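Local coordinates for protein Cas13d (uncultured Ruminococcus sp, PDB 6IV9) that binds a CRISPR RNA as its guide and probably uses two HEPN domains in crRNA maturation and target RNA cleavage, at residues Ile901-Phe904 with Lys905-Ile909. The protein carries 2 engineered substitutions. Numbering follows the deposited sequence.
Sequences IPRF and KNLSI. With nucleotides of chain B.
Ser908 and Phe904 meet one helical turn apart: Ser908 OG gives its hydrogen to Phe904 O at 2.8 Å, and Ser908 OG also lies over one face of the Phe904 ring, offset toward the rim. Phe904 CG stands anti to the backbone N (chi1 173°), which carries the ring out to Val807 and Asp810 of helix 801-813. Beside this pair, Arg903 and Leu907 run side by side in the same direction, Arg903 CG touching Leu907 CD1 at 3.7 Å, and both lean on Ala748 of helix 713-760. These contacts, together with the backbone bonds from Lys905, Asn906 and Leu907 back to Ile901, Pro902 and Arg903, make up the close-packed part. Toward the RNA the side chains within the helix touch each other little: Ile901 CG2 and Lys905 CD come no nearer than 4.2 Å, and the polar ends reach for nucleotides instead of solvent. With Arg903 bent at chi3 (-55°), its NE meets OP1 of A27 of chain B at the edge and in the plane of the guanidinium, 2.8 Å away, while NH2 binds OP2 at 2.9 Å; the two nearly straight bonds fix the rotation of the group. Asn906 ND2 spends two N-H bonds on A26 of chain B, one on base N3 (3.0 Å) and one on the ribose O2', so that it holds base and sugar together at the sugar edge of the adenosine. Lys905 NZ binds O3' of A2 of chain B at 3.0 Å and more weakly its O2', and also forms a salt bridge to another RNA phosphate. Short helix 901-908 thus has one flank packed into the protein and another facing the crRNA, a phosphate, base and ribose binding surface of the Cas13d binary complex.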
loop_
_atom_site.group_PDB
_atom_site.type_symbol
_atom_site.label_atom_id
_atom_site.label_comp_id
_atom_site.label_asym_id
_atom_site.label_seq_id
_atom_site.Cartn_x
_atom_site.Cartn_y
_atom_site.Cartn_z
ATOM N N ILE A 901 2.629 15.008 18.871
ATOM C CA ILE A 901 3.804 14.454 19.588
ATOM C C ILE A 901 4.136 13.024 19.151
ATOM O O ILE A 901 5.290 12.765 18.943
ATOM C CB ILE A 901 3.602 14.586 21.103
ATOM C CG1 ILE A 901 3.749 16.042 21.531
ATOM C CG2 ILE A 901 4.554 13.687 21.848
ATOM C CD1 ILE A 901 5.139 16.549 21.398
ATOM N N PRO A 902 3.177 12.090 19.041
ATOM C CA PRO A 902 3.502 10.737 18.631
ATOM C C PRO A 902 4.118 10.712 17.225
ATOM O O PRO A 902 5.024 9.988 17.030
ATOM C CB PRO A 902 2.154 10.016 18.698
ATOM C CG PRO A 902 1.392 10.801 19.705
ATOM C CD PRO A 902 1.787 12.231 19.418
ATOM N N ARG A 903 3.575 11.485 16.300
ATOM C CA ARG A 903 4.168 11.505 14.948
ATOM C C ARG A 903 5.590 12.071 15.042
ATOM O O ARG A 903 6.489 11.443 14.567
ATOM C CB ARG A 903 3.323 12.340 13.986
ATOM C CG ARG A 903 3.897 12.429 12.584
ATOM C CD ARG A 903 3.010 13.048 11.528
ATOM N NE ARG A 903 1.706 12.451 11.386
ATOM C CZ ARG A 903 0.583 13.066 11.682
ATOM N NH1 ARG A 903 0.608 14.321 12.062
ATOM N NH2 ARG A 903 -0.560 12.429 11.624
ATOM N N PHE A 904 5.763 13.171 15.760
ATOM C CA PHE A 904 7.091 13.823 15.863
ATOM C C PHE A 904 8.117 12.881 16.484
ATOM O O PHE A 904 9.202 12.782 15.971
ATOM C CB PHE A 904 6.982 15.092 16.700
ATOM C CG PHE A 904 8.297 15.753 17.004
ATOM C CD1 PHE A 904 8.959 16.495 16.048
ATOM C CD2 PHE A 904 8.871 15.635 18.251
ATOM C CE1 PHE A 904 10.167 17.101 16.332
ATOM C CE2 PHE A 904 10.085 16.232 18.533
ATOM C CZ PHE A 904 10.725 16.965 17.570
ATOM N N LYS A 905 7.770 12.226 17.581
ATOM C CA LYS A 905 8.718 11.282 18.210
ATOM C C LYS A 905 8.992 10.085 17.298
ATOM O O LYS A 905 10.130 9.729 17.142
ATOM C CB LYS A 905 8.179 10.822 19.558
ATOM C CG LYS A 905 8.167 11.906 20.614
ATOM C CD LYS A 905 8.043 11.366 21.996
ATOM C CE LYS A 905 9.202 10.501 22.407
ATOM N NZ LYS A 905 8.991 9.916 23.739
ATOM N N ASN A 906 7.954 9.529 16.693
ATOM C CA ASN A 906 8.138 8.330 15.845
ATOM C C ASN A 906 9.037 8.662 14.654
ATOM O O ASN A 906 9.806 7.820 14.278
ATOM C CB ASN A 906 6.817 7.703 15.418
ATOM C CG ASN A 906 6.043 7.078 16.553
ATOM O OD1 ASN A 906 6.516 7.006 17.667
ATOM N ND2 ASN A 906 4.844 6.628 16.256
ATOM N N LEU A 907 8.900 9.856 14.095
ATOM C CA LEU A 907 9.666 10.258 12.895
ATOM C C LEU A 907 11.060 10.786 13.259
ATOM O O LEU A 907 11.842 10.932 12.358
ATOM C CB LEU A 907 8.871 11.333 12.152
ATOM C CG LEU A 907 7.563 10.886 11.505
ATOM C CD1 LEU A 907 6.991 11.964 10.612
ATOM C CD2 LEU A 907 7.742 9.606 10.730
ATOM N N SER A 908 11.311 11.084 14.534
ATOM C CA SER A 908 12.597 11.687 14.970
ATOM C C SER A 908 13.514 10.698 15.688
ATOM O O SER A 908 14.697 10.928 15.685
ATOM C CB SER A 908 12.354 12.871 15.860
ATOM O OG SER A 908 11.621 13.868 15.210
ATOM N N ILE A 909 12.965 9.659 16.293
ATOM C CA ILE A 909 13.776 8.697 17.083
ATOM C C ILE A 909 13.797 7.351 16.370
ATOM O O ILE A 909 12.784 6.709 16.320
ATOM C CB ILE A 909 13.189 8.624 18.497
ATOM C CG1 ILE A 909 13.125 10.029 19.088
ATOM C CG2 ILE A 909 13.976 7.667 19.363
ATOM C CD1 ILE A 909 12.292 10.145 20.302
ATOM P P A B 26 -3.023 10.241 14.511
ATOM O OP1 A B 26 -2.744 11.538 13.863
ATOM O OP2 A B 26 -3.946 9.228 13.968
ATOM O "O5'" A B 26 -1.638 9.457 14.624
ATOM C "C5'" A B 26 -0.405 10.113 14.848
ATOM C "C4'" A B 26 0.718 9.112 14.866
ATOM O "O4'" A B 26 0.483 8.212 15.974
ATOM C "C3'" A B 26 0.850 8.135 13.696
ATOM O "O3'" A B 26 1.643 8.674 12.608
ATOM C "C2'" A B 26 1.563 6.925 14.328
ATOM O "O2'" A B 26 2.972 6.843 14.003
ATOM C "C1'" A B 26 1.357 7.133 15.840
ATOM N N9 A B 26 0.753 5.975 16.498
ATOM C C8 A B 26 -0.545 5.541 16.399
ATOM N N7 A B 26 -0.762 4.389 16.980
ATOM C C5 A B 26 0.464 4.066 17.545
ATOM C C6 A B 26 0.904 2.955 18.268
ATOM N N6 A B 26 0.102 1.962 18.663
ATOM N N1 A B 26 2.215 2.895 18.595
ATOM C C2 A B 26 3.003 3.912 18.240
ATOM N N3 A B 26 2.715 4.980 17.500
ATOM C C4 A B 26 1.407 5.033 17.243
ATOM P P A B 27 1.010 9.009 11.182
ATOM O OP1 A B 27 2.030 9.848 10.469
ATOM O OP2 A B 27 -0.330 9.571 11.339
ATOM O "O5'" A B 27 0.682 7.630 10.507
ATOM C "C5'" A B 27 1.803 6.817 10.099
ATOM C "C4'" A B 27 1.306 5.576 9.465
ATOM O "O4'" A B 27 2.408 4.786 9.018
ATOM C "C3'" A B 27 0.541 4.649 10.411
ATOM O "O3'" A B 27 -0.844 4.681 10.133
ATOM C "C2'" A B 27 1.081 3.242 10.087
ATOM O "O2'" A B 27 0.036 2.317 9.815
ATOM C "C1'" A B 27 1.952 3.502 8.848
ATOM N N9 A B 27 3.092 2.609 8.730
ATOM C C8 A B 27 3.377 1.865 7.614
ATOM N N7 A B 27 4.393 1.060 7.764
ATOM C C5 A B 27 4.823 1.299 9.063
ATOM C C6 A B 27 5.888 0.778 9.819
ATOM N N6 A B 27 6.730 -0.155 9.363
ATOM N N1 A B 27 6.025 1.208 11.098
ATOM C C2 A B 27 5.180 2.143 11.546
ATOM N N3 A B 27 4.184 2.750 10.909
ATOM C C4 A B 27 4.045 2.268 9.663
ATOM P P A B 2 7.467 3.107 26.338
ATOM O OP1 A B 2 8.264 3.453 27.500
ATOM O OP2 A B 2 6.221 2.391 26.507
ATOM O "O5'" A B 2 7.071 4.421 25.557
ATOM C "C5'" A B 2 7.975 5.479 25.353
ATOM C "C4'" A B 2 7.635 6.218 24.097
ATOM O "O4'" A B 2 7.290 5.308 23.032
ATOM C "C3'" A B 2 6.404 7.084 24.251
ATOM O "O3'" A B 2 6.786 8.227 24.964
ATOM C "C2'" A B 2 5.985 7.262 22.806
ATOM O "O2'" A B 2 6.792 8.179 22.140
ATOM C "C1'" A B 2 6.244 5.859 22.263
ATOM N N9 A B 2 5.078 4.985 22.346
ATOM C C8 A B 2 4.946 3.808 23.030
ATOM N N7 A B 2 3.767 3.255 22.909
ATOM C C5 A B 2 3.077 4.123 22.078
ATOM C C6 A B 2 1.773 4.100 21.558
ATOM N N6 A B 2 0.888 3.143 21.819
ATOM N N1 A B 2 1.397 5.127 20.773
ATOM C C2 A B 2 2.280 6.091 20.515
ATOM N N3 A B 2 3.528 6.224 20.939
ATOM C C4 A B 2 3.871 5.197 21.731
#